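Local coordinates for DNA repair protein RecO (Deinococcus radiodurans, PDB 1U5K) that is probably involved in DNA repair and in recombination by the RecF pathway, and carries a bound zinc ion, at residues 8-14 / 25-31; 54-59 / 71-77. Residue numbers count along the deposited sequence, not the author numbering.

Contact 1 of 2, residues 8-14 / 25-31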
loop_
_atom_site.group_PDB
_atom_site.type_symbol
_atom_site.label_atom_id
_atom_site.label_comp_id
_atom_site.label_asym_id
_atom_site.label_seq_id
_atom_site.Cartn_x
_atom_site.Cartn_y
_atom_site.Cartn_z
ATOM N N ARG A 8 -16.431 21.142 12.846
ATOM C CA ARG A 8 -15.031 20.769 12.732
ATOM C C ARG A 8 -14.459 21.382 11.463
ATOM O O ARG A 8 -15.193 21.741 10.546
ATOM C CB ARG A 8 -14.904 19.248 12.725
ATOM C CG ARG A 8 -15.159 18.633 14.091
ATOM C CD ARG A 8 -13.897 18.671 14.944
ATOM N NE ARG A 8 -13.917 17.346 15.518
ATOM C CZ ARG A 8 -12.983 16.426 15.508
ATOM N NH1 ARG A 8 -11.740 16.597 15.077
ATOM N NH2 ARG A 8 -13.370 15.282 16.038
ATOM N N SER A 9 -13.136 21.487 11.403
ATOM C CA SER A 9 -12.462 22.133 10.284
ATOM C C SER A 9 -11.090 21.485 10.072
ATOM O O SER A 9 -10.297 21.328 10.999
ATOM C CB SER A 9 -12.305 23.630 10.564
ATOM O OG SER A 9 -11.806 24.309 9.424
ATOM N N GLY A 10 -10.826 21.040 8.852
ATOM C CA GLY A 10 -9.526 20.473 8.564
ATOM C C GLY A 10 -9.413 20.078 7.113
ATOM O O GLY A 10 -10.249 20.438 6.289
ATOM N N ILE A 11 -8.373 19.295 6.852
ATOM C CA ILE A 11 -7.927 18.955 5.521
ATOM C C ILE A 11 -8.229 17.494 5.214
ATOM O O ILE A 11 -7.837 16.597 5.959
ATOM C CB ILE A 11 -6.411 19.215 5.455
ATOM C CG1 ILE A 11 -6.160 20.719 5.617
ATOM C CG2 ILE A 11 -5.936 18.805 4.073
ATOM C CD1 ILE A 11 -4.738 21.102 5.806
ATOM N N VAL A 12 -8.836 17.294 4.052
ATOM C CA VAL A 12 -9.211 15.984 3.554
ATOM C C VAL A 12 -7.936 15.298 3.115
ATOM O O VAL A 12 -7.222 15.814 2.266
ATOM C CB VAL A 12 -10.149 16.079 2.339
ATOM C CG1 VAL A 12 -10.521 14.713 1.807
ATOM C CG2 VAL A 12 -11.388 16.827 2.695
ATOM N N ILE A 13 -7.632 14.160 3.720
ATOM C CA ILE A 13 -6.462 13.365 3.373
ATOM C C ILE A 13 -6.758 12.051 2.647
ATOM O O ILE A 13 -5.855 11.450 2.060
ATOM C CB ILE A 13 -5.538 13.153 4.579
ATOM C CG1 ILE A 13 -6.207 12.347 5.692
ATOM C CG2 ILE A 13 -5.017 14.490 5.040
ATOM C CD1 ILE A 13 -5.257 11.605 6.601
ATOM N N ARG A 14 -8.015 11.617 2.671
ATOM C CA ARG A 14 -8.448 10.424 1.961
ATOM C C ARG A 14 -9.940 10.544 1.662
ATOM O O ARG A 14 -10.706 11.010 2.504
ATOM C CB ARG A 14 -8.172 9.142 2.758
ATOM C CG ARG A 14 -8.014 7.919 1.872
ATOM C CD ARG A 14 -7.557 6.629 2.576
ATOM N NE ARG A 14 -6.257 6.770 3.231
ATOM C CZ ARG A 14 -6.080 6.938 4.533
ATOM N NH1 ARG A 14 -7.106 6.933 5.379
ATOM N NH2 ARG A 14 -4.857 7.076 5.019
ATOM N N VAL A 25 -14.628 10.154 4.212
ATOM C CA VAL A 25 -13.425 10.969 4.226
ATOM C C VAL A 25 -12.710 10.862 5.548
ATOM O O VAL A 25 -13.314 10.683 6.601
ATOM C CB VAL A 25 -13.684 12.451 3.962
ATOM C CG1 VAL A 25 -13.907 12.668 2.485
ATOM C CG2 VAL A 25 -14.820 12.979 4.812
ATOM N N THR A 26 -11.388 10.940 5.461
ATOM C CA THR A 26 -10.594 11.163 6.647
ATOM C C THR A 26 -10.062 12.588 6.579
ATOM O O THR A 26 -9.595 13.039 5.536
ATOM C CB THR A 26 -9.495 10.123 6.722
ATOM O OG1 THR A 26 -10.089 8.834 6.890
ATOM C CG2 THR A 26 -8.668 10.300 7.982
ATOM N N LEU A 27 -10.132 13.281 7.706
ATOM C CA LEU A 27 -9.617 14.629 7.811
ATOM C C LEU A 27 -8.576 14.711 8.910
ATOM O O LEU A 27 -8.676 14.086 9.969
ATOM C CB LEU A 27 -10.723 15.630 8.121
ATOM C CG LEU A 27 -12.032 15.718 7.340
ATOM C CD1 LEU A 27 -12.684 17.005 7.809
ATOM C CD2 LEU A 27 -11.827 15.779 5.879
ATOM N N LEU A 28 -7.560 15.521 8.657
ATOM C CA LEU A 28 -6.710 15.976 9.740
ATOM C C LEU A 28 -7.179 17.365 10.156
ATOM O O LEU A 28 -7.349 18.243 9.317
ATOM C CB LEU A 28 -5.251 15.942 9.306
ATOM C CG LEU A 28 -4.718 14.565 8.931
ATOM C CD1 LEU A 28 -3.277 14.763 8.547
ATOM C CD2 LEU A 28 -4.907 13.533 10.025
ATOM N N THR A 29 -7.389 17.528 11.457
ATOM C CA THR A 29 -7.897 18.743 12.091
ATOM C C THR A 29 -7.109 19.138 13.336
ATOM O O THR A 29 -6.448 18.286 13.930
ATOM C CB THR A 29 -9.378 18.599 12.507
ATOM O OG1 THR A 29 -9.509 17.956 13.787
ATOM C CG2 THR A 29 -10.131 17.743 11.513
ATOM N N PRO A 30 -7.228 20.399 13.755
ATOM C CA PRO A 30 -6.533 20.850 14.963
ATOM C C PRO A 30 -6.964 20.117 16.227
ATOM O O PRO A 30 -6.181 20.091 17.175
ATOM C CB PRO A 30 -6.805 22.359 15.012
ATOM C CG PRO A 30 -7.968 22.604 14.154
ATOM C CD PRO A 30 -7.985 21.493 13.123
ATOM N N GLN A 31 -8.117 19.452 16.201
ATOM C CA GLN A 31 -8.554 18.636 17.324
ATOM C C GLN A 31 -8.376 17.130 17.152
ATOM O O GLN A 31 -8.901 16.351 17.939
ATOM C CB GLN A 31 -10.029 18.912 17.616
ATOM C CG GLN A 31 -10.364 20.395 17.722
ATOM C CD GLN A 31 -11.822 20.621 18.127
ATOM O OE1 GLN A 31 -12.667 21.063 17.340
ATOM N NE2 GLN A 31 -12.114 20.300 19.374
HETATM O O HOH W 1 -11.732 20.745 14.275
HETATM O O HOH W 2 -10.067 7.220 5.028
#

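Contact 2 of 2, residues 54-59 / 71-77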
loop_
_atom_site.group_PDB
_atom_site.type_symbol
_atom_site.label_atom_id
_atom_site.label_comp_id
_atom_site.label_asym_id
_atom_site.label_seq_id
_atom_site.Cartn_x
_atom_site.Cartn_y
_atom_site.Cartn_z
ATOM N N HIS A 54 -8.317 19.630 0.244
ATOM C CA HIS A 54 -9.148 20.784 0.560
ATOM C C HIS A 54 -9.228 20.990 2.067
ATOM O O HIS A 54 -9.308 20.017 2.821
ATOM C CB HIS A 54 -10.558 20.563 0.017
ATOM C CG HIS A 54 -10.690 20.744 -1.463
ATOM N ND1 HIS A 54 -11.894 20.583 -2.112
ATOM C CD2 HIS A 54 -9.800 21.124 -2.411
ATOM C CE1 HIS A 54 -11.734 20.830 -3.401
ATOM N NE2 HIS A 54 -10.481 21.192 -3.602
ATOM N N HIS A 55 -9.173 22.244 2.506
ATOM C CA HIS A 55 -9.455 22.609 3.894
ATOM C C HIS A 55 -10.954 22.880 3.912
ATOM O O HIS A 55 -11.420 23.790 3.224
ATOM C CB HIS A 55 -8.644 23.840 4.341
ATOM C CG HIS A 55 -8.686 24.119 5.812
ATOM N ND1 HIS A 55 -7.584 24.553 6.516
ATOM C CD2 HIS A 55 -9.678 23.990 6.725
ATOM C CE1 HIS A 55 -7.900 24.696 7.791
ATOM N NE2 HIS A 55 -9.165 24.345 7.949
ATOM N N VAL A 56 -11.701 22.056 4.641
ATOM C CA VAL A 56 -13.150 22.171 4.725
ATOM C C VAL A 56 -13.629 22.415 6.147
ATOM O O VAL A 56 -12.984 22.000 7.110
ATOM C CB VAL A 56 -13.854 20.940 4.149
ATOM C CG1 VAL A 56 -13.473 20.768 2.693
ATOM C CG2 VAL A 56 -13.548 19.682 4.967
ATOM N N GLY A 57 -14.753 23.114 6.262
ATOM C CA GLY A 57 -15.538 23.209 7.479
ATOM C C GLY A 57 -16.719 22.267 7.328
ATOM O O GLY A 57 -17.380 22.223 6.289
ATOM N N VAL A 58 -16.934 21.443 8.342
ATOM C CA VAL A 58 -17.974 20.429 8.299
ATOM C C VAL A 58 -18.757 20.451 9.601
ATOM O O VAL A 58 -18.192 20.613 10.680
ATOM C CB VAL A 58 -17.440 18.989 8.129
ATOM C CG1 VAL A 58 -16.925 18.766 6.716
ATOM C CG2 VAL A 58 -16.373 18.627 9.149
ATOM N N GLN A 59 -20.068 20.291 9.474
ATOM C CA GLN A 59 -20.913 19.969 10.609
ATOM C C GLN A 59 -21.129 18.464 10.605
ATOM O O GLN A 59 -21.643 17.894 9.651
ATOM C CB GLN A 59 -22.242 20.715 10.508
ATOM C CG GLN A 59 -23.167 20.478 11.683
ATOM C CD GLN A 59 -24.365 21.392 11.617
ATOM O OE1 GLN A 59 -24.329 22.478 12.191
ATOM N NE2 GLN A 59 -25.389 20.995 10.871
ATOM N N VAL A 71 -21.632 13.471 7.883
ATOM C CA VAL A 71 -21.431 14.862 7.492
ATOM C C VAL A 71 -22.784 15.432 7.095
ATOM O O VAL A 71 -23.453 14.878 6.228
ATOM C CB VAL A 71 -20.482 15.029 6.279
ATOM C CG1 VAL A 71 -20.396 16.488 5.854
ATOM C CG2 VAL A 71 -19.100 14.500 6.584
ATOM N N LYS A 72 -23.186 16.520 7.748
ATOM C CA LYS A 72 -24.481 17.141 7.501
ATOM C C LYS A 72 -24.292 18.348 6.586
ATOM O O LYS A 72 -25.122 18.610 5.716
ATOM C CB LYS A 72 -25.163 17.492 8.829
ATOM C CG LYS A 72 -25.583 16.260 9.643
ATOM C CD LYS A 72 -27.027 16.319 10.185
ATOM C CE LYS A 72 -27.524 15.071 10.944
ATOM N NZ LYS A 72 -28.379 15.236 12.180
ATOM N N GLN A 73 -23.214 19.097 6.793
ATOM C CA GLN A 73 -22.859 20.201 5.906
ATOM C C GLN A 73 -21.346 20.280 5.708
ATOM O O GLN A 73 -20.554 19.865 6.551
ATOM C CB GLN A 73 -23.347 21.536 6.470
ATOM C CG GLN A 73 -24.854 21.728 6.505
ATOM C CD GLN A 73 -25.249 22.887 7.398
ATOM O OE1 GLN A 73 -24.461 23.812 7.588
ATOM N NE2 GLN A 73 -26.460 22.849 7.945
ATOM N N ALA A 74 -20.945 20.841 4.575
ATOM C CA ALA A 74 -19.530 21.001 4.272
ATOM C C ALA A 74 -19.348 22.277 3.466
ATOM O O ALA A 74 -20.080 22.526 2.512
ATOM C CB ALA A 74 -19.015 19.793 3.506
ATOM N N VAL A 75 -18.365 23.072 3.872
ATOM C CA VAL A 75 -18.081 24.363 3.261
ATOM C C VAL A 75 -16.586 24.422 2.944
ATOM O O VAL A 75 -15.748 24.204 3.820
ATOM C CB VAL A 75 -18.494 25.473 4.251
ATOM C CG1 VAL A 75 -17.796 26.791 3.954
ATOM C CG2 VAL A 75 -20.012 25.640 4.209
ATOM N N LEU A 76 -16.247 24.714 1.694
ATOM C CA LEU A 76 -14.857 24.864 1.299
ATOM C C LEU A 76 -14.228 26.135 1.881
ATOM O O LEU A 76 -14.695 27.246 1.639
ATOM C CB LEU A 76 -14.756 24.785 -0.223
ATOM C CG LEU A 76 -13.356 24.903 -0.820
ATOM C CD1 LEU A 76 -12.561 23.657 -0.462
ATOM C CD2 LEU A 76 -13.471 25.082 -2.328
ATOM N N GLU A 77 -13.177 25.974 2.679
ATOM C CA GLU A 77 -12.499 27.085 3.336
ATOM C C GLU A 77 -11.164 27.476 2.706
ATOM O O GLU A 77 -10.649 28.562 2.937
ATOM C CB GLU A 77 -12.288 26.774 4.818
ATOM C CG GLU A 77 -13.630 26.665 5.521
ATOM C CD GLU A 77 -13.565 26.296 6.988
ATOM O OE1 GLU A 77 -12.489 25.949 7.519
ATOM O OE2 GLU A 77 -14.638 26.360 7.622
#

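Contact 1 of 2, residues 8-14 / 25-31
Segments 8-14 and 25-29, on strands 5-17 and 23-29, form the first antiparallel hairpin of the RecO OB-fold barrel, and show how a classic beta bulge lets a barrel strand bend. The segment axes, 4.5 Å apart at closest, cross at 128°, a strongly twisted antiparallel pair. Ile11 and Leu28 make a hydrogen-bonded pair (Ile11 N to Leu28 O and Leu28 N to Ile11 O, both 2.9 Å). Past Val12 and Leu27 the register slips: Thr26 faces both Ile13 and Arg14, receiving Ile13 N on its O at 2.9 Å and giving its N to Arg14 O at 3.0 Å. On one face Val12 CG2 meets Leu27 CD2 at 3.4 Å; on that of Ile11 and Leu28, Ile13 CD1 reaches Leu28 CG at 3.8 Å, with Ile13 packed against helices 86-102 and 110-125. A CB on Gly10 would collide with Leu28 O. Arg14 salt-bridges Glu97 and Asp100, while a water 3.0 Å from Arg14 NH1 lies 2.5 Å from Thr26 OG1.

Contact 2 of 2, residues 54-59 / 71-77
The hairpin of strands 55-61 and 69-78 belongs to the same OB-fold barrel and illustrates how two antiparallel strands fit bump to hollow. Segments 55-59 and 71-77 run at 154°, with axes 4.5 Å apart at closest approach. On one face small apolar groups mesh: Val58 CG1 sits 4.0 Å from Ala74 CB and 4.2 Å from Val71 CG1, so that the branched valine occupies the space beside the short alanine. Farther along this face, Leu76 leans across the gap between the strands and lays CD1 over the imidazole of His54, a CH-pi contact 3.9 Å from the ring centroid; the same methyl lies 4.4 Å from Val56 CG1. The opposite face has its hollow at Gly57. A CB on Gly57 would strike Glu77 OE2, whereas the bare Gly57 CA lets that oxygen come to 3.3 Å. The carboxylate thus fills the site of a missing side chain, while Glu77 OE1 is hydrogen-bonded to Ser9. Beyond Val75, on this same face, Gln59 and Gln73 lie side by side, their NE2 atoms 3.6 Å apart. Here a classic beta bulge sets Lys72 and Gln73 against one residue: Gln59 O accepts a hydrogen bond from Lys72 N at 2.8 Å and a weak one from Gln73 N at 3.5 Å.

Contacts 1 and 2 are successive hairpins along the chain, yet side by side in space, their centres 9 Å apart. Strands 5-17 and 55-61, at the two ends of the strand order, pair and so close the barrel: Gly10 O lies 2.7 Å from Val56 N and Arg8 O 2.8 Å from Val58 N, both probable hydrogen bonds. The seam also has a side-chain tie, since Ser9 OG of contact 1 is 2.6 Å from Glu77 OE1 of contact 2 and is hydrogen-bonded to His55 as well. Strand 32-38, between strands 23-29 and 69-78, completes the circuit. Both contacts lie away from the zinc site formed by Cys153, Cys156, Cys173 and Cys176.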